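Cycloalternan-forming enzyme (Listeria monocytogenes serovar 1/2a, PDB 5F7U) is a multidomain protein of the glycoside hydrolase family 31 type, with a TIM barrel and a C-terminal family 6 carbohydrate-binding module, that binds glycans and magnesium. Local coordinates at residues F978-V983 and D1057-K1062; S987-E992 and V1033-G1038; Y941-G946 and E974-D979; Q877-E882 and N937-E942. The protein carries 1 engineered substitution. All blocks are in the same frame, centred on the assembly; numbering follows the deposited sequence.

Overall arrangement
All four contacts lie on the same side of the chain's centre, in or at the edge of the C-terminal carbohydrate-binding module. Contact 1 packs the two sheets of that module together, and contact 2, its centre about 9 Å away, pairs two strands of one of them. Contact 3 shares Phe-978 and Asp-979 with contact 1; their centres are about 10 Å apart. Contact 4 shares Tyr-941 and Glu-942 with contact 3 and joins the module to the preceding beta region, its centre about 16 Å from that of contact 3. Asp-1057, Glu-942 and Glu-944 bind one magnesium ion, and 941-946 also reaches a glycan pocket. The side chain of Phe-978 is about 11 Å from a bound glucose.

Contact 1 (F978-V983 and D1057-K1062); sequences FDIDAV and DHVVIK. With MG (magnesium ion), chain G.
Strand 978-981 lies over strand 1057-1062 with the short axes 9.0 Å apart at closest approach and their directions only 18° from parallel, a spacing filled by side chains, with no hydrogen bond across it. This is the face-to-face packing of a beta sandwich, the fold of family 6 carbohydrate-binding modules. Val-1059 is central. Its CG1 lies anti to the carbonyl carbon (chi1 -59°), which leaves CG2 between the backbone N and the carbonyl carbon; this CG2 methyl stands over one face of the Phe-978 ring, 4.2 Å from the ring centroid. The direction to the methyl is 16° off the ring normal, so this is a CH-pi contact, somewhat offset toward the rim, made tip to tip. The same methyl is met obliquely by Ile-980, whose CD1 lies 3.8 Å from Val-1059 CG2. The other branch of Ile-980 serves a different partner: Ile-980 CG2 is 3.6 Å from Ile-1061 CG1, so one isoleucine bridges two successive inward-facing residues of the opposite strand. Past the strand, Val-983 slides antiparallel to Ile-1061, with Val-983 CG2 4.0 Å from Ile-1061 CG2. At the far end Asp-1057 turns away from this core, and its OD1 binds the magnesium ion at 2.2 Å. Asp-1057 OD2 forms a salt bridge to Arg-994, which Asp-1057 and His-1058 both face in a classic beta bulge. Strand 1054-1062 runs between strands 941-942 and 987-996, while strand 975-981 is paired with 1039-1045 in the other sheet; Tyr-941, Tyr-989 and Leu-1035 add to the apolar filling.

Contact 2 (S987-E992 and V1033-G1038); sequences SDYTME and VTLQAG
Strands 987-992 and 1033-1035 pair antiparallel, and four backbone bonds fix the register. Tyr-989 and Val-1033 form one hydrogen-bonded pair, in which Tyr-989 N reaches Val-1033 O at 2.8 Å and Val-1033 N reaches Tyr-989 O at 3.0 Å, the latter nearly straight at 176°. Ser-987 and Leu-1035 form the next such pair. The face bearing Tyr-989, Val-1033 and Leu-1035 is the tight one. Leu-1035 crosses the Tyr-989 side chain at about a right angle, its CD1 3.7 Å from Tyr-989 CD2. The Met-991 chain, extended until it bends at chi3 (66°), brings CE to 3.8 Å from Val-1033 CG1. The opposite face is solvent-exposed and holds the non-hydrogen-bonded pair, where Asp-988 and Thr-1034 point the same way. Here Thr-1034 OG1 donates to Asp-988 OD1 at 2.7 Å, approaching from 47° above the carboxylate plane. Beyond Leu-1035 the chain peels off into an exposed turn. Within the beta sandwich, strand 987-996 lies between 1027-1035 and 1054-1062; Tyr-989 and Met-991 touch Ile-1061, and Met-991 also meets Val-1042 and Phe-1044 of strand 1039-1045 in the other sheet.

Contact 3 (Y941-G946 and E974-D979); sequences YEAEFG and EAVEFD. With MG (magnesium ion), chain G; GLC (alpha-D-glucopyranose), chain B.
The end of strand 941-942 and the 3-10 turn that follows give two glutamates to a metal while pressing their inner residues into the hydrophobic core. Glu-942 OE1 binds magnesium at 2.2 Å, and its OE2 is hydrogen-bonded to Asn-916 ND2. Glu-944 is bidentate but uneven, with OE1 at 2.2 Å and OE2 at 2.6 Å from the ion. Its CG sits between the backbone N and the carbonyl carbon, and the chain bends sharply at chi2 (-94°), away from the usual staggered values, to fold the carboxylate back onto the metal. Thr-961 O, Gly-964 O and Asp-1057 OD1 complete the site. Gly-946 N bonds to Ala-943 O at 3.0 Å, as a 3-10 turn requires. The turn passes from one sheet of the module's beta sandwich to the other, since strand 941-942 pairs with 1054-1062 and strand 947-949 with 975-981. No hydrogen bond crosses to 974-979; CD2, CE2 and CZ of Phe-978 do much of the touching. Phe-978 CZ lies 3.9 Å from Ala-943 CB, and Phe-978 CE2 comes to 3.4 Å from Tyr-941 O. Lacking a side chain, Gly-946 lets its CA approach Glu-977 O to 3.4 Å. The Tyr-941 ring passes alongside the Asp-979 carbonyl, and its hydroxyl is hydrogen-bonded to Asp-981 N. On the pocket side, Phe-945 CD1 is 3.6 Å from O5 of a glucose, which Thr-963 OG1 also holds by a hydrogen bond.

Contact 4 (Q877-E882 and N937-E942); sequences QVFSTE and NHAPYE. With MG (magnesium ion), chain G.
Ser-880 OG is gripped by two hydrogen bonds: it donates to Thr-881 O at 2.7 Å, in the carbonyl plane on a lone pair, and is bonded to Thr-918 OG1. Ser-880 follows the end of strand 874-879, part of a mixed sheet; the next residue makes the polar link to 937-942. Thr-881 N donates to Asn-937 O at 2.9 Å, and Asn-937 N returns a bond to Thr-881 OG1 at 2.7 Å, both nearly straight (168° and 167°). The two bonds close a small ring between the chains, with OG1 placed between the backbone N and the carbonyl carbon. The other branch, Thr-881 CG2, rests on the Pro-940 ring. Residues 938-940 are extended in polyproline-II-like fashion and link strand 929-934, in the preceding antiparallel sheet, to strand 941-942 of the carbohydrate-binding module, so the contact probably lies at a junction between the module and the preceding beta region. In its apolar half Ala-939 CB sits squarely over the Phe-879 ring, 3.4 Å from the centroid, a close CH-pi contact. A water spans the backbones, donating to Phe-879 O and accepting from Ala-939 N. His-938 ND1 donates to Ala-939 O at 2.8 Å, on a lone pair, while its NE2 is hydrogen-bonded to Glu-767; as both nitrogens face acceptors, a carbonyl and a carboxylate, the ring may well be doubly protonated. The Tyr-941 ring meets that imidazole with the planes about 10° apart.

Contact 1 (F978-V983 and D1057-K1062)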
loop_
_atom_site.group_PDB
_atom_site.type_symbol
_atom_site.label_atom_id
_atom_site.label_comp_id
_atom_site.label_asym_id
_atom_site.label_seq_id
_atom_site.Cartn_x
_atom_site.Cartn_y
_atom_site.Cartn_z
ATOM N N PHE A 978 -2.371 37.391 3.705
ATOM C CA PHE A 978 -1.410 36.368 4.119
ATOM C C PHE A 978 -2.038 35.437 5.151
ATOM O O PHE A 978 -2.882 35.856 5.973
ATOM C CB PHE A 978 -0.180 36.995 4.790
ATOM C CG PHE A 978 0.660 37.877 3.889
ATOM C CD1 PHE A 978 0.353 39.232 3.712
ATOM C CD2 PHE A 978 1.800 37.369 3.259
ATOM C CE1 PHE A 978 1.147 40.048 2.904
ATOM C CE2 PHE A 978 2.591 38.181 2.442
ATOM C CZ PHE A 978 2.265 39.524 2.266
ATOM N N ASP A 979 -1.581 34.192 5.126
ATOM C CA ASP A 979 -1.906 33.203 6.136
ATOM C C ASP A 979 -0.628 33.033 6.931
ATOM O O ASP A 979 0.353 32.479 6.421
ATOM C CB ASP A 979 -2.290 31.874 5.470
ATOM C CG ASP A 979 -3.520 31.985 4.580
ATOM O OD1 ASP A 979 -4.585 32.401 5.077
ATOM O OD2 ASP A 979 -3.432 31.609 3.387
ATOM N N ILE A 980 -0.606 33.534 8.168
ATOM C CA ILE A 980 0.649 33.615 8.906
ATOM C C ILE A 980 0.627 32.834 10.208
ATOM O O ILE A 980 -0.325 32.925 10.980
ATOM C CB ILE A 980 1.067 35.083 9.145
ATOM C CG1 ILE A 980 1.503 35.690 7.804
ATOM C CG2 ILE A 980 2.193 35.182 10.192
ATOM C CD1 ILE A 980 1.760 37.175 7.818
ATOM N N ASP A 981 1.679 32.050 10.431
ATOM C CA ASP A 981 1.843 31.374 11.715
ATOM C C ASP A 981 2.609 32.199 12.741
ATOM O O ASP A 981 3.523 32.956 12.395
ATOM C CB ASP A 981 2.545 30.033 11.510
ATOM C CG ASP A 981 1.620 28.980 10.954
ATOM O OD1 ASP A 981 0.424 28.959 11.356
ATOM O OD2 ASP A 981 2.086 28.172 10.111
ATOM N N ALA A 982 2.216 32.055 14.006
ATOM C CA ALA A 982 3.049 32.486 15.122
ATOM C C ALA A 982 4.286 31.590 15.180
ATOM O O ALA A 982 4.179 30.366 15.028
ATOM C CB ALA A 982 2.262 32.406 16.421
ATOM N N VAL A 983 5.462 32.189 15.374
ATOM C CA VAL A 983 6.708 31.403 15.371
ATOM C C VAL A 983 6.801 30.510 16.617
ATOM O O VAL A 983 7.219 29.354 16.511
ATOM C CB VAL A 983 7.967 32.303 15.213
ATOM C CG1 VAL A 983 9.247 31.466 15.201
ATOM C CG2 VAL A 983 7.883 33.148 13.941
ATOM N N ASP A 1057 7.369 43.331 -1.342
ATOM C CA ASP A 1057 8.179 42.120 -1.516
ATOM C C ASP A 1057 7.709 40.927 -0.668
ATOM O O ASP A 1057 7.422 39.849 -1.188
ATOM C CB ASP A 1057 9.655 42.409 -1.215
ATOM C CG ASP A 1057 10.566 41.227 -1.550
ATOM O OD1 ASP A 1057 10.140 40.281 -2.276
ATOM O OD2 ASP A 1057 11.712 41.257 -1.068
ATOM N N HIS A 1058 7.663 41.128 0.639
ATOM C CA HIS A 1058 7.419 40.040 1.596
ATOM C C HIS A 1058 7.167 40.602 2.980
ATOM O O HIS A 1058 7.396 41.784 3.215
ATOM C CB HIS A 1058 8.610 39.045 1.644
ATOM C CG HIS A 1058 9.865 39.569 2.300
ATOM N ND1 HIS A 1058 11.118 39.347 1.767
ATOM C CD2 HIS A 1058 10.072 40.235 3.461
ATOM C CE1 HIS A 1058 12.040 39.860 2.564
ATOM N NE2 HIS A 1058 11.432 40.411 3.599
ATOM N N VAL A 1059 6.701 39.732 3.877
ATOM C CA VAL A 1059 6.746 40.003 5.316
ATOM C C VAL A 1059 7.570 38.939 6.043
ATOM O O VAL A 1059 7.616 37.775 5.619
ATOM C CB VAL A 1059 5.339 40.183 5.967
ATOM C CG1 VAL A 1059 4.566 41.334 5.313
ATOM C CG2 VAL A 1059 4.530 38.900 5.919
ATOM N N VAL A 1060 8.238 39.355 7.122
ATOM C CA VAL A 1060 8.964 38.446 8.010
ATOM C C VAL A 1060 8.380 38.610 9.406
ATOM O O VAL A 1060 8.147 39.748 9.848
ATOM C CB VAL A 1060 10.501 38.706 7.973
ATOM C CG1 VAL A 1060 11.219 37.997 9.117
ATOM C CG2 VAL A 1060 11.070 38.225 6.640
ATOM N N ILE A 1061 8.132 37.491 10.094
ATOM C CA ILE A 1061 7.689 37.533 11.487
ATOM C C ILE A 1061 8.892 37.226 12.370
ATOM O O ILE A 1061 9.564 36.204 12.175
ATOM C CB ILE A 1061 6.535 36.526 11.784
ATOM C CG1 ILE A 1061 5.349 36.700 10.804
ATOM C CG2 ILE A 1061 6.085 36.620 13.252
ATOM C CD1 ILE A 1061 4.679 38.074 10.777
ATOM N N LYS A 1062 9.183 38.130 13.312
ATOM C CA LYS A 1062 10.280 37.916 14.235
ATOM C C LYS A 1062 9.867 38.309 15.641
ATOM O O LYS A 1062 8.766 38.820 15.857
ATOM C CB LYS A 1062 11.552 38.660 13.784
ATOM C CG LYS A 1062 11.425 40.168 13.669
ATOM C CD LYS A 1062 12.735 40.806 13.207
ATOM C CE LYS A 1062 12.661 42.318 13.318
ATOM N NZ LYS A 1062 13.881 42.958 12.745
HETATM MG MG MG G . 8.922 38.561 -2.949
#

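Contact 2 (S987-E992 and V1033-G1038)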
loop_
_atom_site.group_PDB
_atom_site.type_symbol
_atom_site.label_atom_id
_atom_site.label_comp_id
_atom_site.label_asym_id
_atom_site.label_seq_id
_atom_site.Cartn_x
_atom_site.Cartn_y
_atom_site.Cartn_z
ATOM N N SER A 987 1.508 35.391 21.034
ATOM C CA SER A 987 2.449 36.386 21.553
ATOM C C SER A 987 2.370 37.629 20.700
ATOM O O SER A 987 1.879 37.589 19.563
ATOM C CB SER A 987 3.895 35.864 21.441
ATOM O OG SER A 987 4.818 36.722 22.097
ATOM N N ASP A 988 2.916 38.726 21.230
ATOM C CA ASP A 988 3.276 39.850 20.373
ATOM C C ASP A 988 4.493 39.473 19.538
ATOM O O ASP A 988 5.342 38.733 20.014
ATOM C CB ASP A 988 3.573 41.093 21.202
ATOM C CG ASP A 988 2.307 41.777 21.709
ATOM O OD1 ASP A 988 1.174 41.259 21.514
ATOM O OD2 ASP A 988 2.458 42.853 22.307
ATOM N N TYR A 989 4.549 39.976 18.299
ATOM C CA TYR A 989 5.680 39.771 17.389
ATOM C C TYR A 989 5.964 41.069 16.656
ATOM O O TYR A 989 5.165 42.024 16.730
ATOM C CB TYR A 989 5.368 38.672 16.356
ATOM C CG TYR A 989 5.308 37.294 16.968
ATOM C CD1 TYR A 989 6.468 36.518 17.095
ATOM C CD2 TYR A 989 4.081 36.742 17.391
ATOM C CE1 TYR A 989 6.417 35.247 17.650
ATOM C CE2 TYR A 989 4.020 35.476 17.956
ATOM C CZ TYR A 989 5.195 34.738 18.090
ATOM O OH TYR A 989 5.190 33.479 18.651
ATOM N N THR A 990 7.119 41.115 16.003
ATOM C CA THR A 990 7.413 42.173 15.047
ATOM C C THR A 990 7.207 41.643 13.644
ATOM O O THR A 990 7.787 40.620 13.267
ATOM C CB THR A 990 8.852 42.672 15.193
ATOM O OG1 THR A 990 9.067 43.084 16.545
ATOM C CG2 THR A 990 9.097 43.844 14.263
ATOM N N MET A 991 6.373 42.328 12.872
ATOM C CA MET A 991 6.231 42.013 11.453
ATOM C C MET A 991 7.082 42.982 10.618
ATOM O O MET A 991 6.828 44.195 10.621
ATOM C CB MET A 991 4.751 42.072 11.060
ATOM C CG MET A 991 4.504 41.820 9.574
ATOM S SD MET A 991 2.755 41.759 9.142
ATOM C CE MET A 991 2.232 43.452 9.472
ATOM N N GLU A 992 8.120 42.457 9.954
ATOM C CA GLU A 992 8.904 43.230 8.993
ATOM C C GLU A 992 8.142 43.291 7.682
ATOM O O GLU A 992 7.689 42.267 7.192
ATOM C CB GLU A 992 10.246 42.562 8.694
ATOM C CG GLU A 992 11.247 42.543 9.836
ATOM C CD GLU A 992 12.608 42.016 9.393
ATOM O OE1 GLU A 992 12.721 41.429 8.293
ATOM O OE2 GLU A 992 13.588 42.189 10.134
ATOM N N VAL A 1033 2.635 43.485 15.965
ATOM C CA VAL A 1033 1.437 42.674 15.748
ATOM C C VAL A 1033 1.257 41.719 16.921
ATOM O O VAL A 1033 2.219 41.422 17.644
ATOM C CB VAL A 1033 1.466 41.878 14.401
ATOM C CG1 VAL A 1033 1.589 42.811 13.193
ATOM C CG2 VAL A 1033 2.564 40.820 14.384
ATOM N N THR A 1034 0.026 41.248 17.106
ATOM C CA THR A 1034 -0.268 40.249 18.125
ATOM C C THR A 1034 -0.801 39.044 17.373
ATOM O O THR A 1034 -1.803 39.158 16.638
ATOM C CB THR A 1034 -1.303 40.777 19.136
ATOM O OG1 THR A 1034 -0.762 41.920 19.803
ATOM C CG2 THR A 1034 -1.638 39.717 20.174
ATOM N N LEU A 1035 -0.107 37.914 17.513
ATOM C CA LEU A 1035 -0.484 36.693 16.799
ATOM C C LEU A 1035 -0.962 35.618 17.748
ATOM O O LEU A 1035 -0.446 35.477 18.864
ATOM C CB LEU A 1035 0.682 36.162 15.966
ATOM C CG LEU A 1035 1.196 37.121 14.893
ATOM C CD1 LEU A 1035 2.318 36.400 14.146
ATOM C CD2 LEU A 1035 0.102 37.560 13.914
ATOM N N GLN A 1036 -1.957 34.869 17.299
ATOM C CA GLN A 1036 -2.452 33.757 18.097
ATOM C C GLN A 1036 -1.977 32.423 17.541
ATOM O O GLN A 1036 -1.266 32.379 16.533
ATOM C CB GLN A 1036 -3.979 33.815 18.220
ATOM C CG GLN A 1036 -4.700 34.110 16.933
ATOM C CD GLN A 1036 -6.145 34.474 17.129
ATOM O OE1 GLN A 1036 -6.504 35.258 18.020
ATOM N NE2 GLN A 1036 -6.997 33.913 16.293
ATOM N N ALA A 1037 -2.351 31.335 18.222
ATOM C CA ALA A 1037 -2.169 29.973 17.674
ATOM C C ALA A 1037 -2.952 29.745 16.376
ATOM O O ALA A 1037 -4.041 30.313 16.160
ATOM C CB ALA A 1037 -2.575 28.941 18.714
ATOM N N GLY A 1038 -2.385 28.912 15.513
ATOM C CA GLY A 1038 -3.015 28.536 14.258
ATOM C C GLY A 1038 -2.712 29.547 13.172
ATOM O O GLY A 1038 -1.719 30.285 13.227
#

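Contact 3 (Y941-G946 and E974-D979)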
loop_
_atom_site.group_PDB
_atom_site.type_symbol
_atom_site.label_atom_id
_atom_site.label_comp_id
_atom_site.label_asym_id
_atom_site.label_seq_id
_atom_site.Cartn_x
_atom_site.Cartn_y
_atom_site.Cartn_z
ATOM N N TYR A 941 7.289 35.361 4.307
ATOM C CA TYR A 941 6.021 35.098 3.635
ATOM C C TYR A 941 5.984 36.010 2.409
ATOM O O TYR A 941 5.851 37.233 2.539
ATOM C CB TYR A 941 4.853 35.442 4.575
ATOM C CG TYR A 941 4.719 34.492 5.741
ATOM C CD1 TYR A 941 5.518 34.626 6.890
ATOM C CD2 TYR A 941 3.806 33.432 5.682
ATOM C CE1 TYR A 941 5.400 33.733 7.955
ATOM C CE2 TYR A 941 3.660 32.555 6.741
ATOM C CZ TYR A 941 4.475 32.692 7.862
ATOM O OH TYR A 941 4.316 31.792 8.904
ATOM N N GLU A 942 6.110 35.418 1.226
ATOM C CA GLU A 942 6.238 36.206 -0.005
ATOM C C GLU A 942 4.902 36.819 -0.396
ATOM O O GLU A 942 3.861 36.122 -0.435
ATOM C CB GLU A 942 6.804 35.352 -1.154
ATOM C CG GLU A 942 8.236 34.871 -0.929
ATOM C CD GLU A 942 9.247 35.999 -0.769
ATOM O OE1 GLU A 942 9.008 37.148 -1.250
ATOM O OE2 GLU A 942 10.321 35.721 -0.175
ATOM N N ALA A 943 4.919 38.127 -0.677
ATOM C CA ALA A 943 3.700 38.822 -1.063
ATOM C C ALA A 943 3.103 38.244 -2.351
ATOM O O ALA A 943 1.881 38.174 -2.498
ATOM C CB ALA A 943 3.948 40.321 -1.194
ATOM N N GLU A 944 3.977 37.803 -3.260
ATOM C CA GLU A 944 3.562 37.245 -4.552
ATOM C C GLU A 944 2.823 35.893 -4.409
ATOM O O GLU A 944 2.142 35.448 -5.350
ATOM C CB GLU A 944 4.767 37.143 -5.510
ATOM C CG GLU A 944 5.930 36.284 -5.024
ATOM C CD GLU A 944 7.050 37.038 -4.290
ATOM O OE1 GLU A 944 6.848 38.057 -3.587
ATOM O OE2 GLU A 944 8.190 36.566 -4.388
ATOM N N PHE A 945 2.961 35.264 -3.236
ATOM C CA PHE A 945 2.226 34.023 -2.918
ATOM C C PHE A 945 0.953 34.277 -2.112
ATOM O O PHE A 945 0.197 33.333 -1.802
ATOM C CB PHE A 945 3.104 32.997 -2.183
ATOM C CG PHE A 945 4.375 32.608 -2.898
ATOM C CD1 PHE A 945 4.499 32.667 -4.300
ATOM C CD2 PHE A 945 5.461 32.138 -2.155
ATOM C CE1 PHE A 945 5.696 32.294 -4.934
ATOM C CE2 PHE A 945 6.652 31.753 -2.779
ATOM C CZ PHE A 945 6.769 31.829 -4.174
ATOM N N GLY A 946 0.699 35.540 -1.777
ATOM C CA GLY A 946 -0.479 35.893 -0.975
ATOM C C GLY A 946 -1.768 35.789 -1.774
ATOM O O GLY A 946 -1.747 35.524 -2.990
ATOM N N GLU A 974 -7.971 47.188 -3.417
ATOM C CA GLU A 974 -6.814 46.340 -3.664
ATOM C C GLU A 974 -6.303 45.807 -2.331
ATOM O O GLU A 974 -6.199 46.561 -1.356
ATOM C CB GLU A 974 -5.726 47.105 -4.406
ATOM C CG GLU A 974 -6.162 47.549 -5.805
ATOM C CD GLU A 974 -5.047 48.173 -6.629
ATOM O OE1 GLU A 974 -3.934 48.396 -6.108
ATOM O OE2 GLU A 974 -5.282 48.453 -7.821
ATOM N N ALA A 975 -6.009 44.511 -2.292
ATOM C CA ALA A 975 -5.597 43.837 -1.047
ATOM C C ALA A 975 -4.604 42.700 -1.284
ATOM O O ALA A 975 -4.617 42.061 -2.345
ATOM C CB ALA A 975 -6.820 43.319 -0.298
ATOM N N VAL A 976 -3.743 42.474 -0.284
ATOM C CA VAL A 976 -2.834 41.318 -0.241
ATOM C C VAL A 976 -3.109 40.629 1.103
ATOM O O VAL A 976 -2.953 41.247 2.156
ATOM C CB VAL A 976 -1.335 41.729 -0.356
ATOM C CG1 VAL A 976 -0.422 40.506 -0.353
ATOM C CG2 VAL A 976 -1.077 42.540 -1.618
ATOM N N GLU A 977 -3.536 39.368 1.052
ATOM C CA GLU A 977 -3.885 38.610 2.261
ATOM C C GLU A 977 -2.891 37.472 2.478
ATOM O O GLU A 977 -2.597 36.705 1.554
ATOM C CB GLU A 977 -5.326 38.092 2.183
ATOM C CG GLU A 977 -5.765 37.251 3.386
ATOM C CD GLU A 977 -7.257 36.903 3.414
ATOM O OE1 GLU A 977 -8.040 37.400 2.577
ATOM O OE2 GLU A 977 -7.660 36.117 4.303
ATOM N N PHE A 978 -2.371 37.391 3.705
ATOM C CA PHE A 978 -1.410 36.368 4.119
ATOM C C PHE A 978 -2.038 35.437 5.151
ATOM O O PHE A 978 -2.882 35.856 5.973
ATOM C CB PHE A 978 -0.180 36.995 4.790
ATOM C CG PHE A 978 0.660 37.877 3.889
ATOM C CD1 PHE A 978 0.353 39.232 3.712
ATOM C CD2 PHE A 978 1.800 37.369 3.259
ATOM C CE1 PHE A 978 1.147 40.048 2.904
ATOM C CE2 PHE A 978 2.591 38.181 2.442
ATOM C CZ PHE A 978 2.265 39.524 2.266
ATOM N N ASP A 979 -1.581 34.192 5.126
ATOM C CA ASP A 979 -1.906 33.203 6.136
ATOM C C ASP A 979 -0.628 33.033 6.931
ATOM O O ASP A 979 0.353 32.479 6.421
ATOM C CB ASP A 979 -2.290 31.874 5.470
ATOM C CG ASP A 979 -3.520 31.985 4.580
ATOM O OD1 ASP A 979 -4.585 32.401 5.077
ATOM O OD2 ASP A 979 -3.432 31.609 3.387
HETATM MG MG MG G . 8.922 38.561 -2.949
HETATM C C1 GLC B . 2.643 32.988 -8.017
HETATM C C2 GLC B . 4.014 33.589 -8.360
HETATM C C3 GLC B . 4.852 32.620 -9.201
HETATM C C4 GLC B . 4.990 31.255 -8.531
HETATM C C5 GLC B . 3.600 30.741 -8.158
HETATM C C6 GLC B . 3.646 29.438 -7.379
HETATM O O2 GLC B . 3.860 34.849 -9.023
HETATM O O3 GLC B . 6.156 33.159 -9.398
HETATM O O4 GLC B . 5.626 30.323 -9.422
HETATM O O5 GLC B . 2.870 31.714 -7.381
HETATM O O6 GLC B . 2.272 29.090 -7.165
#

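Contact 4 (Q877-E882 and N937-E942)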
loop_
_atom_site.group_PDB
_atom_site.type_symbol
_atom_site.label_atom_id
_atom_site.label_comp_id
_atom_site.label_asym_id
_atom_site.label_seq_id
_atom_site.Cartn_x
_atom_site.Cartn_y
_atom_site.Cartn_z
ATOM N N GLN A 877 20.430 22.758 3.476
ATOM C CA GLN A 877 19.600 23.827 2.923
ATOM C C GLN A 877 18.536 24.168 3.953
ATOM O O GLN A 877 17.530 23.461 4.089
ATOM C CB GLN A 877 18.934 23.430 1.597
ATOM C CG GLN A 877 19.888 23.207 0.427
ATOM C CD GLN A 877 19.163 22.910 -0.872
ATOM O OE1 GLN A 877 18.044 22.374 -0.879
ATOM N NE2 GLN A 877 19.806 23.252 -1.995
ATOM N N VAL A 878 18.762 25.259 4.672
ATOM C CA VAL A 878 17.904 25.630 5.802
ATOM C C VAL A 878 16.923 26.716 5.370
ATOM O O VAL A 878 17.338 27.790 4.910
ATOM C CB VAL A 878 18.745 26.132 7.007
ATOM C CG1 VAL A 878 17.871 26.333 8.241
ATOM C CG2 VAL A 878 19.889 25.181 7.324
ATOM N N PHE A 879 15.631 26.462 5.589
ATOM C CA PHE A 879 14.565 27.436 5.279
ATOM C C PHE A 879 14.634 28.540 6.332
ATOM O O PHE A 879 14.389 28.283 7.517
ATOM C CB PHE A 879 13.208 26.715 5.293
ATOM C CG PHE A 879 12.054 27.506 4.718
ATOM C CD1 PHE A 879 12.087 28.009 3.407
ATOM C CD2 PHE A 879 10.873 27.667 5.470
ATOM C CE1 PHE A 879 10.980 28.686 2.865
ATOM C CE2 PHE A 879 9.784 28.354 4.942
ATOM C CZ PHE A 879 9.827 28.852 3.639
ATOM N N SER A 880 15.019 29.747 5.918
ATOM C CA SER A 880 15.200 30.874 6.853
ATOM C C SER A 880 15.503 32.134 6.087
ATOM O O SER A 880 15.755 32.082 4.888
ATOM C CB SER A 880 16.379 30.618 7.818
ATOM O OG SER A 880 17.635 30.809 7.165
ATOM N N THR A 881 15.511 33.268 6.788
ATOM C CA THR A 881 16.061 34.494 6.196
ATOM C C THR A 881 17.590 34.392 6.135
ATOM O O THR A 881 18.177 33.453 6.676
ATOM C CB THR A 881 15.652 35.746 6.980
ATOM O OG1 THR A 881 16.134 35.630 8.323
ATOM C CG2 THR A 881 14.138 35.910 6.963
ATOM N N GLU A 882 18.224 35.374 5.497
ATOM C CA GLU A 882 19.678 35.354 5.298
ATOM C C GLU A 882 20.467 35.533 6.597
ATOM O O GLU A 882 20.273 36.537 7.282
ATOM C CB GLU A 882 20.093 36.441 4.311
ATOM C CG GLU A 882 21.564 36.352 3.913
ATOM C CD GLU A 882 21.927 37.261 2.751
ATOM O OE1 GLU A 882 21.120 38.144 2.407
ATOM O OE2 GLU A 882 23.029 37.097 2.188
ATOM N N ASN A 937 15.862 34.592 10.818
ATOM C CA ASN A 937 14.471 34.472 11.222
ATOM C C ASN A 937 13.740 33.450 10.391
ATOM O O ASN A 937 14.291 32.945 9.410
ATOM C CB ASN A 937 13.790 35.827 11.151
ATOM C CG ASN A 937 14.183 36.692 12.312
ATOM O OD1 ASN A 937 13.877 36.370 13.465
ATOM N ND2 ASN A 937 14.852 37.783 12.029
ATOM N N HIS A 938 12.523 33.112 10.815
ATOM C CA HIS A 938 11.628 32.293 9.988
ATOM C C HIS A 938 11.607 32.872 8.574
ATOM O O HIS A 938 11.631 34.096 8.402
ATOM C CB HIS A 938 10.217 32.253 10.585
ATOM C CG HIS A 938 9.283 31.334 9.853
ATOM N ND1 HIS A 938 8.751 31.642 8.617
ATOM C CD2 HIS A 938 8.780 30.125 10.189
ATOM C CE1 HIS A 938 7.961 30.657 8.225
ATOM N NE2 HIS A 938 7.957 29.729 9.161
ATOM N N ALA A 939 11.583 32.003 7.556
ATOM C CA ALA A 939 11.674 32.478 6.176
ATOM C C ALA A 939 10.532 33.439 5.840
ATOM O O ALA A 939 9.470 33.366 6.467
ATOM C CB ALA A 939 11.688 31.306 5.206
ATOM N N PRO A 940 10.741 34.350 4.860
ATOM C CA PRO A 940 9.691 35.323 4.586
ATOM C C PRO A 940 8.409 34.679 4.057
ATOM O O PRO A 940 8.450 33.577 3.478
ATOM C CB PRO A 940 10.292 36.197 3.474
ATOM C CG PRO A 940 11.771 36.037 3.625
ATOM C CD PRO A 940 11.950 34.614 4.056
ATOM N N TYR A 941 7.289 35.361 4.307
ATOM C CA TYR A 941 6.021 35.098 3.635
ATOM C C TYR A 941 5.984 36.010 2.409
ATOM O O TYR A 941 5.851 37.233 2.539
ATOM C CB TYR A 941 4.853 35.442 4.575
ATOM C CG TYR A 941 4.719 34.492 5.741
ATOM C CD1 TYR A 941 5.518 34.626 6.890
ATOM C CD2 TYR A 941 3.806 33.432 5.682
ATOM C CE1 TYR A 941 5.400 33.733 7.955
ATOM C CE2 TYR A 941 3.660 32.555 6.741
ATOM C CZ TYR A 941 4.475 32.692 7.862
ATOM O OH TYR A 941 4.316 31.792 8.904
ATOM N N GLU A 942 6.110 35.418 1.226
ATOM C CA GLU A 942 6.238 36.206 -0.005
ATOM C C GLU A 942 4.902 36.819 -0.396
ATOM O O GLU A 942 3.861 36.122 -0.435
ATOM C CB GLU A 942 6.804 35.352 -1.154
ATOM C CG GLU A 942 8.236 34.871 -0.929
ATOM C CD GLU A 942 9.247 35.999 -0.769
ATOM O OE1 GLU A 942 9.008 37.148 -1.250
ATOM O OE2 GLU A 942 10.321 35.721 -0.175
HETATM MG MG MG G . 8.922 38.561 -2.949
HETATM O O HOH W 1 11.824 29.287 8.402
#